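Local structure of DNA topoisomerase 2-associated protein PAT1 (Saccharomyces cerevisiae, 5LMG) at residues E82-D87 / I97-F102; G105-P110 / V157-M162; Q120-L125 / M182-Q187; I163-I168 / S200-N205. The protein activates mRNA decapping and represses translation, its C-terminal domain directly binding the decapping enzyme Dcp2 and the 5'-3' exonuclease Xrn1. The protein carries 2 engineered substitutions. All blocks are in the same frame, centred on the assembly; numbering follows the deposited sequence.

Contact 1. Residues E82-D87 / I97-F102; sequences EALHID and ISMLSF
Met99 meets the 82-87 loop with a single atom: its terminal methyl CE lies 3.4 Å from Leu84 O and 3.9 Å from Leu84 CA, so the thioether end rests mainly on backbone. This is van der Waals contact of a methyl with a carbonyl oxygen, and no hydrogen bond joins the two segments. The carbonyl of Ala83 stands a little farther away, its O 4.1 Å from Met99 CE, and the apolar touch with the side chain of Leu84 is loose, 4.5 Å from Leu84 CD2 to Met99 CE. Methionine suits this place because its unbranched chain can cover the 8.7 Å that separates Leu84 CA from Met99 CA; it leaves CB extended through chi2 and then turns at chi3 (-80°), which brings the methyl onto the loop. One shell out, the loop is shaped by a type I turn from Glu82 to His85, where His85 takes a positive phi (56°) as the chain leaves the helix. The His85 ring turns back over this turn: ND1 gives a weak bond of 3.2 Å to Ala83 O, which lies in the ring plane, while Glu82 O sits above one face. Asn94 ND2 binds His85 O. Helix 48-70 adds Ile55 against Met99 and Leu54 against His85, and Ile112 of helix 103-114 meets Leu84. The arrangement is a helix-ending turn packed against the next short helix, toward one end of a mainly helical domain.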
# COMPACT_ATOMS: atom_id res chain seq x y z
N GLU A 82 -14.03 -22.75 -10.66
CA GLU A 82 -13.24 -23.98 -10.53
C GLU A 82 -11.86 -23.88 -11.20
O GLU A 82 -10.89 -24.39 -10.64
CB GLU A 82 -14.02 -25.20 -11.05
CG GLU A 82 -15.03 -25.74 -10.05
CD GLU A 82 -15.69 -27.04 -10.47
OE1 GLU A 82 -15.01 -28.09 -10.46
OE2 GLU A 82 -16.90 -27.02 -10.78
N ALA A 83 -11.77 -23.17 -12.34
CA ALA A 83 -10.51 -22.94 -13.08
C ALA A 83 -9.51 -22.03 -12.32
O ALA A 83 -8.34 -21.95 -12.72
CB ALA A 83 -10.81 -22.38 -14.46
N LEU A 84 -9.95 -21.37 -11.23
CA LEU A 84 -9.12 -20.48 -10.40
C LEU A 84 -8.30 -21.20 -9.30
O LEU A 84 -7.30 -20.64 -8.83
CB LEU A 84 -9.96 -19.36 -9.77
CG LEU A 84 -10.58 -18.29 -10.68
CD1 LEU A 84 -11.46 -17.36 -9.88
CD2 LEU A 84 -9.51 -17.47 -11.40
N HIS A 85 -8.74 -22.41 -8.88
CA HIS A 85 -8.09 -23.27 -7.87
C HIS A 85 -7.87 -22.60 -6.51
O HIS A 85 -6.81 -22.78 -5.91
CB HIS A 85 -6.76 -23.85 -8.42
CG HIS A 85 -6.94 -24.78 -9.57
ND1 HIS A 85 -7.26 -24.32 -10.83
CD2 HIS A 85 -6.81 -26.13 -9.61
CE1 HIS A 85 -7.33 -25.40 -11.60
NE2 HIS A 85 -7.07 -26.51 -10.91
N ILE A 86 -8.86 -21.82 -6.02
CA ILE A 86 -8.75 -21.13 -4.73
C ILE A 86 -8.84 -22.13 -3.55
O ILE A 86 -8.03 -22.03 -2.62
CB ILE A 86 -9.76 -19.94 -4.62
CG1 ILE A 86 -9.11 -18.65 -5.14
CG2 ILE A 86 -10.28 -19.70 -3.19
CD1 ILE A 86 -9.61 -18.22 -6.41
N ASP A 87 -9.78 -23.09 -3.61
CA ASP A 87 -9.97 -24.12 -2.57
C ASP A 87 -8.98 -25.30 -2.69
O ASP A 87 -9.06 -26.26 -1.91
CB ASP A 87 -11.44 -24.59 -2.53
CG ASP A 87 -12.43 -23.54 -2.06
OD1 ASP A 87 -12.19 -22.93 -0.99
OD2 ASP A 87 -13.47 -23.36 -2.73
N ILE A 97 -2.41 -17.80 -6.42
CA ILE A 97 -1.33 -16.92 -5.98
C ILE A 97 -0.24 -16.86 -7.06
O ILE A 97 0.23 -15.77 -7.37
CB ILE A 97 -0.80 -17.31 -4.56
CG1 ILE A 97 -1.88 -17.11 -3.46
CG2 ILE A 97 0.53 -16.61 -4.19
CD1 ILE A 97 -2.28 -15.62 -3.12
N SER A 98 0.13 -18.01 -7.64
CA SER A 98 1.13 -18.06 -8.72
C SER A 98 0.66 -17.40 -10.02
O SER A 98 1.48 -16.78 -10.70
CB SER A 98 1.58 -19.49 -8.97
OG SER A 98 2.57 -19.84 -8.01
N MET A 99 -0.67 -17.48 -10.33
CA MET A 99 -1.27 -16.85 -11.51
C MET A 99 -1.10 -15.32 -11.46
O MET A 99 -0.97 -14.68 -12.51
CB MET A 99 -2.76 -17.24 -11.66
CG MET A 99 -2.96 -18.61 -12.28
SD MET A 99 -4.63 -18.95 -12.93
CE MET A 99 -5.48 -19.36 -11.43
N LEU A 100 -1.04 -14.78 -10.24
CA LEU A 100 -0.85 -13.36 -9.93
C LEU A 100 0.60 -12.88 -10.18
O LEU A 100 0.85 -11.69 -10.12
CB LEU A 100 -1.31 -13.07 -8.49
CG LEU A 100 -2.72 -12.49 -8.29
CD1 LEU A 100 -3.79 -13.44 -8.76
CD2 LEU A 100 -2.98 -12.22 -6.82
N SER A 101 1.54 -13.82 -10.46
CA SER A 101 2.94 -13.52 -10.81
C SER A 101 3.02 -13.04 -12.26
O SER A 101 4.03 -12.47 -12.64
CB SER A 101 3.82 -14.76 -10.70
OG SER A 101 4.04 -15.14 -9.36
N PHE A 102 1.97 -13.31 -13.07
CA PHE A 102 1.93 -12.95 -14.49
C PHE A 102 0.97 -11.79 -14.76
O PHE A 102 -0.11 -11.74 -14.16
CB PHE A 102 1.54 -14.17 -15.34
CG PHE A 102 2.52 -15.31 -15.25
CD1 PHE A 102 3.64 -15.36 -16.08
CD2 PHE A 102 2.34 -16.33 -14.32
CE1 PHE A 102 4.56 -16.41 -15.98
CE2 PHE A 102 3.27 -17.38 -14.22
CZ PHE A 102 4.37 -17.41 -15.05

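Contact 2. Residues G105-P110 / V157-M162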
# COMPACT_ATOMS: atom_id res chain seq x y z
N GLY A 105 -2.58 -12.81 -15.67
CA GLY A 105 -3.35 -13.17 -14.48
C GLY A 105 -3.92 -11.95 -13.79
O GLY A 105 -5.12 -11.88 -13.53
N ILE A 106 -3.08 -10.91 -13.59
CA ILE A 106 -3.47 -9.63 -12.97
C ILE A 106 -4.56 -8.90 -13.79
O ILE A 106 -5.57 -8.47 -13.23
CB ILE A 106 -2.21 -8.73 -12.71
CG1 ILE A 106 -1.25 -9.39 -11.68
CG2 ILE A 106 -2.61 -7.29 -12.26
CD1 ILE A 106 0.17 -8.80 -11.67
N LYS A 107 -4.35 -8.78 -15.12
CA LYS A 107 -5.25 -8.02 -16.00
C LYS A 107 -6.69 -8.59 -16.11
O LYS A 107 -7.60 -7.80 -16.31
CB LYS A 107 -4.61 -7.81 -17.37
CG LYS A 107 -3.62 -6.63 -17.34
CD LYS A 107 -2.41 -6.86 -18.23
CE LYS A 107 -2.45 -5.98 -19.45
NZ LYS A 107 -1.33 -6.27 -20.38
N ILE A 108 -6.90 -9.91 -15.92
CA ILE A 108 -8.23 -10.53 -16.00
C ILE A 108 -9.05 -10.38 -14.68
O ILE A 108 -10.27 -10.61 -14.70
CB ILE A 108 -8.14 -12.01 -16.48
CG1 ILE A 108 -9.50 -12.59 -16.96
CG2 ILE A 108 -7.48 -12.93 -15.46
CD1 ILE A 108 -9.69 -12.57 -18.41
N MET A 109 -8.39 -10.01 -13.56
CA MET A 109 -9.00 -9.89 -12.23
C MET A 109 -10.28 -9.02 -12.17
O MET A 109 -11.25 -9.52 -11.59
CB MET A 109 -7.98 -9.45 -11.18
CG MET A 109 -8.14 -10.16 -9.85
SD MET A 109 -8.28 -11.96 -9.95
CE MET A 109 -6.73 -12.38 -10.57
N PRO A 110 -10.37 -7.78 -12.75
CA PRO A 110 -11.65 -7.04 -12.67
C PRO A 110 -12.81 -7.76 -13.37
O PRO A 110 -13.93 -7.74 -12.86
CB PRO A 110 -11.33 -5.67 -13.29
CG PRO A 110 -9.84 -5.58 -13.34
CD PRO A 110 -9.34 -6.99 -13.47
N VAL A 157 4.85 -4.02 -10.58
CA VAL A 157 4.43 -3.50 -9.28
C VAL A 157 3.33 -2.44 -9.48
O VAL A 157 2.29 -2.54 -8.84
CB VAL A 157 5.63 -3.00 -8.41
CG1 VAL A 157 5.16 -2.32 -7.12
CG2 VAL A 157 6.59 -4.15 -8.08
N ASP A 158 3.55 -1.48 -10.40
CA ASP A 158 2.58 -0.42 -10.73
C ASP A 158 1.26 -1.01 -11.28
O ASP A 158 0.18 -0.51 -10.93
CB ASP A 158 3.18 0.59 -11.74
CG ASP A 158 4.47 1.29 -11.31
OD1 ASP A 158 4.77 1.31 -10.09
OD2 ASP A 158 5.16 1.84 -12.19
N LEU A 159 1.34 -2.09 -12.10
CA LEU A 159 0.17 -2.79 -12.64
C LEU A 159 -0.66 -3.43 -11.52
O LEU A 159 -1.86 -3.20 -11.46
CB LEU A 159 0.55 -3.85 -13.70
CG LEU A 159 -0.64 -4.59 -14.35
CD1 LEU A 159 -1.37 -3.70 -15.36
CD2 LEU A 159 -0.20 -5.90 -15.00
N PHE A 160 -0.01 -4.23 -10.64
CA PHE A 160 -0.64 -4.88 -9.50
C PHE A 160 -1.31 -3.84 -8.61
O PHE A 160 -2.46 -4.03 -8.22
CB PHE A 160 0.39 -5.69 -8.70
CG PHE A 160 -0.23 -6.66 -7.72
CD1 PHE A 160 -0.70 -6.21 -6.48
CD2 PHE A 160 -0.34 -8.01 -8.02
CE1 PHE A 160 -1.27 -7.11 -5.57
CE2 PHE A 160 -0.91 -8.90 -7.11
CZ PHE A 160 -1.37 -8.45 -5.89
N GLN A 161 -0.62 -2.71 -8.35
CA GLN A 161 -1.11 -1.59 -7.56
C GLN A 161 -2.41 -1.00 -8.14
O GLN A 161 -3.39 -0.87 -7.41
CB GLN A 161 -0.01 -0.52 -7.42
CG GLN A 161 -0.43 0.82 -6.78
CD GLN A 161 -0.57 0.77 -5.27
OE1 GLN A 161 0.20 0.11 -4.56
NE2 GLN A 161 -1.55 1.50 -4.74
N MET A 162 -2.40 -0.67 -9.44
CA MET A 162 -3.51 -0.06 -10.17
C MET A 162 -4.76 -0.96 -10.26
O MET A 162 -5.87 -0.48 -10.03
CB MET A 162 -3.02 0.36 -11.57
CG MET A 162 -4.05 1.11 -12.38
SD MET A 162 -3.60 1.24 -14.13
CE MET A 162 -4.02 -0.39 -14.71
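Helices 105-110 and 157-162 run nearly parallel, their N-to-C directions 15° apart and their axes 9.9 Å at closest approach; the CA atoms of Ile106 and Phe160 are the nearest pair, 6.5 Å apart. This is helix-on-helix packing within the mainly alpha-helical C-terminal domain, whose family belongs to the TPR clan; it sets helix 103-114 against the long helix 151-174, and no hydrogen bond links the two segments. Ile106 has the largest share, and a beta-branched residue suits the place because its two arms serve two partners. The CG2 branch, anti to the backbone N, meets Leu159 CD2 at 3.9 Å. The longer arm leaves CB beside the backbone N and extends through chi2 (163°) toward Phe160. Cutting Ile106 back to an alanine is likely to leave a gap between the helices, with the edge of the Phe160 ring deprived of its partner across the contact and Leu159 CD2 touched only by Lys107. Toward the solvent side, the aliphatic part of Lys107 lies across the same leucine, with CD 4.0 Å from Leu159 CD2; lysine fits at such a margin because its methylenes can pack while the ammonium group goes outward. Farther along, Pro110 has no N-H to offer the preceding turn, and the helix is kinked there. Phe160 also packs on Leu100, Leu135 and Ile202, burying the ring. What Ile106 reaches is the rim of that ring and not a face: CD1 stops near the ring plane, 3.8 Å from Phe160 CD2.

Contact 3. Residues Q120-L125 / M182-Q187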
# COMPACT_ATOMS: atom_id res chain seq x y z
N GLN A 120 -17.39 -15.71 -2.73
CA GLN A 120 -16.32 -16.09 -3.67
C GLN A 120 -15.23 -15.01 -3.68
O GLN A 120 -14.04 -15.34 -3.55
CB GLN A 120 -16.88 -16.30 -5.09
CG GLN A 120 -17.61 -17.63 -5.27
CD GLN A 120 -18.27 -17.74 -6.62
OE1 GLN A 120 -18.83 -16.77 -7.14
NE2 GLN A 120 -18.21 -18.91 -7.22
N LYS A 121 -15.64 -13.72 -3.76
CA LYS A 121 -14.77 -12.55 -3.72
C LYS A 121 -14.02 -12.49 -2.36
O LYS A 121 -12.83 -12.16 -2.34
CB LYS A 121 -15.58 -11.26 -3.92
CG LYS A 121 -16.16 -11.07 -5.32
CD LYS A 121 -17.10 -9.87 -5.34
CE LYS A 121 -17.66 -9.59 -6.71
NZ LYS A 121 -18.54 -8.40 -6.70
N LEU A 122 -14.72 -12.80 -1.25
CA LEU A 122 -14.14 -12.81 0.09
C LEU A 122 -13.09 -13.92 0.21
O LEU A 122 -12.02 -13.68 0.77
CB LEU A 122 -15.26 -12.95 1.16
CG LEU A 122 -14.99 -12.52 2.62
CD1 LEU A 122 -14.75 -13.70 3.51
CD2 LEU A 122 -13.92 -11.45 2.77
N LYS A 123 -13.36 -15.10 -0.40
CA LYS A 123 -12.41 -16.24 -0.44
C LYS A 123 -11.10 -15.88 -1.17
O LYS A 123 -10.03 -16.33 -0.76
CB LYS A 123 -13.05 -17.47 -1.08
CG LYS A 123 -13.87 -18.31 -0.11
CD LYS A 123 -14.48 -19.52 -0.81
CE LYS A 123 -15.32 -20.38 0.10
NZ LYS A 123 -14.49 -21.16 1.05
N ILE A 124 -11.20 -15.06 -2.23
CA ILE A 124 -10.04 -14.57 -2.99
C ILE A 124 -9.18 -13.66 -2.09
O ILE A 124 -7.97 -13.89 -2.00
CB ILE A 124 -10.45 -13.91 -4.33
CG1 ILE A 124 -10.90 -15.00 -5.35
CG2 ILE A 124 -9.32 -13.01 -4.89
CD1 ILE A 124 -11.43 -14.53 -6.68
N LEU A 125 -9.81 -12.68 -1.41
CA LEU A 125 -9.15 -11.75 -0.50
C LEU A 125 -8.48 -12.52 0.66
O LEU A 125 -7.32 -12.24 0.97
CB LEU A 125 -10.15 -10.72 0.07
CG LEU A 125 -10.85 -9.64 -0.80
CD1 LEU A 125 -10.67 -8.27 -0.21
CD2 LEU A 125 -10.46 -9.68 -2.28
N MET A 182 -12.26 -7.82 10.20
CA MET A 182 -11.47 -8.32 11.34
C MET A 182 -10.80 -9.63 10.95
O MET A 182 -9.60 -9.79 11.18
CB MET A 182 -12.31 -8.45 12.62
CG MET A 182 -12.80 -7.12 13.21
SD MET A 182 -11.48 -5.91 13.57
CE MET A 182 -11.93 -4.62 12.46
N GLY A 183 -11.56 -10.50 10.26
CA GLY A 183 -11.07 -11.77 9.73
C GLY A 183 -9.86 -11.60 8.82
O GLY A 183 -8.87 -12.32 8.98
N LEU A 184 -9.89 -10.61 7.90
CA LEU A 184 -8.79 -10.35 6.96
C LEU A 184 -7.54 -9.82 7.66
O LEU A 184 -6.43 -10.21 7.29
CB LEU A 184 -9.22 -9.41 5.81
CG LEU A 184 -10.35 -9.90 4.87
CD1 LEU A 184 -10.73 -8.82 3.88
CD2 LEU A 184 -9.93 -11.16 4.10
N LEU A 185 -7.72 -8.97 8.68
CA LEU A 185 -6.62 -8.42 9.48
C LEU A 185 -5.88 -9.53 10.23
O LEU A 185 -4.65 -9.56 10.23
CB LEU A 185 -7.16 -7.38 10.47
CG LEU A 185 -7.31 -5.97 9.93
CD1 LEU A 185 -8.38 -5.21 10.71
CD2 LEU A 185 -5.99 -5.22 9.95
N LEU A 186 -6.65 -10.45 10.84
CA LEU A 186 -6.13 -11.61 11.57
C LEU A 186 -5.40 -12.54 10.62
O LEU A 186 -4.34 -13.04 10.98
CB LEU A 186 -7.24 -12.35 12.33
CG LEU A 186 -7.73 -11.71 13.63
CD1 LEU A 186 -8.96 -12.43 14.17
CD2 LEU A 186 -6.62 -11.68 14.68
N GLN A 187 -5.93 -12.73 9.38
CA GLN A 187 -5.28 -13.55 8.34
C GLN A 187 -3.88 -12.99 8.03
O GLN A 187 -2.93 -13.75 7.94
CB GLN A 187 -6.12 -13.59 7.04
CG GLN A 187 -7.35 -14.51 7.08
CD GLN A 187 -7.03 -15.99 7.06
OE1 GLN A 187 -6.12 -16.45 6.36
NE2 GLN A 187 -7.82 -16.77 7.78
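Leu184 supplies everything that segment 182-187 gives to Leu122 and Leu125. Its CB points at the opposite helix, and CG follows beside the backbone N (chi1 -62°); these two atoms carry the branch across the gap, and the methyls do the touching. CD1 meets the methyl of the facing leucine, 4.1 Å from Leu125 CD1. CD2 reaches deeper, to the backbone: it lies 4.0 Å from Leu125 C and 4.1 Å from Leu125 CB. The same methyl also approaches the residue one turn earlier, 4.2 Å from Leu122 CD2. The contact is thus a leucine set against two leucines spaced i, i+3 on one face of a helix, plain apolar packing between helices 118-130 and 178-191 in the predominantly helical Pat1 C-terminal domain. A forked side chain suits the site, since one methyl can serve Leu125 at its tip while the other fits near its base. Helix 151-174 closes in from another direction, where Leu172 touches Leu184 while Ile168 and Phe171 touch Leu125, and Leu210 of helix 201-216 adds a further apolar surface against Leu184.

Contact 4. Residues I163-I168 / S200-N205; sequences IILKII and SKIGLN. With EDO (1,2-ethanediol), chain J.
Where Leu165 packs on Asn205, its CD2 3.5 Å from Asn205 CB and the two side chains crossing at about a right angle, the unusual feature is a molecule of 1,2-ethanediol, probably from the crystallisation liquor, bound to the same asparagine. Its O1 donates to a helix carbonyl, 2.7 Å from Asn205 O, and its C2 lies 3.4 Å from Asn205 OD1. The other methyl of Leu165 does ordinary apolar work, with CD1 4.2 Å from Ile202 CG2, so one forked side chain serves two residues of the facing helix. The contact packs helix 151-174 against the first turn of helix 201-216 near the centre of the mainly alpha-helical domain. That first turn carries a classic serine N-cap: Gly203 N gives a hydrogen bond of 3.0 Å to Ser200 OG, nearly straight at 170°, and the same hydroxyl also pairs with Ser141 OG. Serine suits the cap because its short hydroxyl can take up an N-H that has no carbonyl in a preceding turn, and glycine at the third helical position leaves room beside Ser200 CB. With CG placed beside the backbone N (chi1 -69°), Asn205 directs its amide to helix 151-174, where ND2 bonds to Gln161 OE1. Replacing Asn205 by an alanine would probably leave Gln161 OE1 without this donor and the Gln161 amide freer to turn. Leu206 and Ile209, farther along helix 201-216, continue the apolar surface against Leu165 and Ile168.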
# COMPACT_ATOMS: atom_id res chain seq x y z
N ILE A 163 -4.58 -2.25 -10.59
CA ILE A 163 -5.69 -3.18 -10.78
C ILE A 163 -6.17 -3.83 -9.48
O ILE A 163 -7.33 -3.64 -9.11
CB ILE A 163 -5.35 -4.22 -11.89
CG1 ILE A 163 -5.31 -3.52 -13.28
CG2 ILE A 163 -6.33 -5.41 -11.87
CD1 ILE A 163 -4.83 -4.38 -14.47
N ILE A 164 -5.29 -4.62 -8.81
CA ILE A 164 -5.62 -5.39 -7.61
C ILE A 164 -6.10 -4.53 -6.42
O ILE A 164 -7.15 -4.84 -5.84
CB ILE A 164 -4.47 -6.35 -7.21
CG1 ILE A 164 -3.94 -7.19 -8.42
CG2 ILE A 164 -4.84 -7.23 -6.00
CD1 ILE A 164 -4.97 -8.12 -9.21
N LEU A 165 -5.36 -3.46 -6.07
CA LEU A 165 -5.74 -2.65 -4.92
C LEU A 165 -7.06 -1.90 -5.11
O LEU A 165 -7.83 -1.83 -4.15
CB LEU A 165 -4.61 -1.73 -4.48
CG LEU A 165 -3.74 -2.28 -3.32
CD1 LEU A 165 -3.08 -3.63 -3.66
CD2 LEU A 165 -2.72 -1.29 -2.92
N LYS A 166 -7.37 -1.44 -6.34
CA LYS A 166 -8.64 -0.77 -6.69
C LYS A 166 -9.83 -1.74 -6.47
O LYS A 166 -10.87 -1.32 -5.98
CB LYS A 166 -8.59 -0.32 -8.17
CG LYS A 166 -9.62 0.73 -8.57
CD LYS A 166 -9.78 0.82 -10.09
CE LYS A 166 -8.62 1.49 -10.80
NZ LYS A 166 -8.54 1.07 -12.22
N ILE A 167 -9.65 -3.03 -6.80
CA ILE A 167 -10.64 -4.10 -6.62
C ILE A 167 -10.88 -4.35 -5.11
O ILE A 167 -12.03 -4.44 -4.68
CB ILE A 167 -10.19 -5.40 -7.35
CG1 ILE A 167 -10.29 -5.26 -8.88
CG2 ILE A 167 -10.95 -6.64 -6.87
CD1 ILE A 167 -9.49 -6.32 -9.66
N ILE A 168 -9.80 -4.47 -4.31
CA ILE A 168 -9.87 -4.71 -2.87
C ILE A 168 -10.63 -3.56 -2.19
O ILE A 168 -11.60 -3.84 -1.48
CB ILE A 168 -8.47 -5.02 -2.28
CG1 ILE A 168 -8.00 -6.41 -2.78
CG2 ILE A 168 -8.47 -4.93 -0.74
CD1 ILE A 168 -6.53 -6.73 -2.63
N SER A 200 7.56 -3.50 1.77
CA SER A 200 6.98 -3.54 0.43
C SER A 200 5.92 -2.46 0.26
O SER A 200 5.05 -2.31 1.12
CB SER A 200 6.41 -4.93 0.16
OG SER A 200 5.34 -4.94 -0.77
N LYS A 201 5.97 -1.74 -0.88
CA LYS A 201 4.99 -0.71 -1.22
C LYS A 201 3.55 -1.30 -1.27
O LYS A 201 2.64 -0.71 -0.71
CB LYS A 201 5.36 0.00 -2.53
CG LYS A 201 4.49 1.22 -2.84
CD LYS A 201 4.87 1.85 -4.17
CE LYS A 201 4.41 3.28 -4.26
NZ LYS A 201 4.89 3.92 -5.51
N ILE A 202 3.38 -2.48 -1.90
CA ILE A 202 2.10 -3.21 -2.01
C ILE A 202 1.63 -3.67 -0.63
O ILE A 202 0.46 -3.47 -0.30
CB ILE A 202 2.17 -4.40 -3.03
CG1 ILE A 202 2.68 -3.96 -4.44
CG2 ILE A 202 0.82 -5.17 -3.13
CD1 ILE A 202 1.86 -2.83 -5.18
N GLY A 203 2.54 -4.28 0.14
CA GLY A 203 2.28 -4.74 1.50
C GLY A 203 1.77 -3.63 2.38
O GLY A 203 0.70 -3.76 2.99
N LEU A 204 2.50 -2.48 2.38
CA LEU A 204 2.14 -1.30 3.16
C LEU A 204 0.78 -0.74 2.78
O LEU A 204 -0.03 -0.46 3.67
CB LEU A 204 3.22 -0.22 3.11
CG LEU A 204 3.20 0.80 4.25
CD1 LEU A 204 3.66 0.16 5.58
CD2 LEU A 204 4.06 2.01 3.93
N ASN A 205 0.52 -0.58 1.46
CA ASN A 205 -0.76 -0.08 0.95
C ASN A 205 -1.92 -1.01 1.28
O ASN A 205 -3.00 -0.53 1.62
CB ASN A 205 -0.68 0.22 -0.53
CG ASN A 205 0.19 1.41 -0.88
OD1 ASN A 205 0.60 2.21 -0.03
ND2 ASN A 205 0.50 1.54 -2.16
C1 EDO J . -3.68 3.07 0.69
O1 EDO J . -3.57 1.73 0.25
C2 EDO J . -2.38 3.80 0.32
O2 EDO J . -2.25 4.96 1.11

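Contacts 2 and 4 share helix 151-174: contact 2 uses its earlier part against helix 103-114 and contact 4 the following residues against helix 201-216, their centres about 10 Å apart. The Gln161-Asn205 amide pair joins the two. Contact 1 closes before the others open along the chain, its centre about 13 Å from that of contact 2, where Leu100 touches Ile106, Met109 and Phe160. Contact 3 alternates along the chain with contacts 2 and 4; its centre lies about 14 Å from that of contact 4, touched through Leu125 and Ile168, and about 16 Å from that of contact 1, touched through Ile86 and Ile124. The touching contacts run 2-1-3-4 and back to 2, consistent with a connected, largely apolar interior in the N-terminal half of the domain.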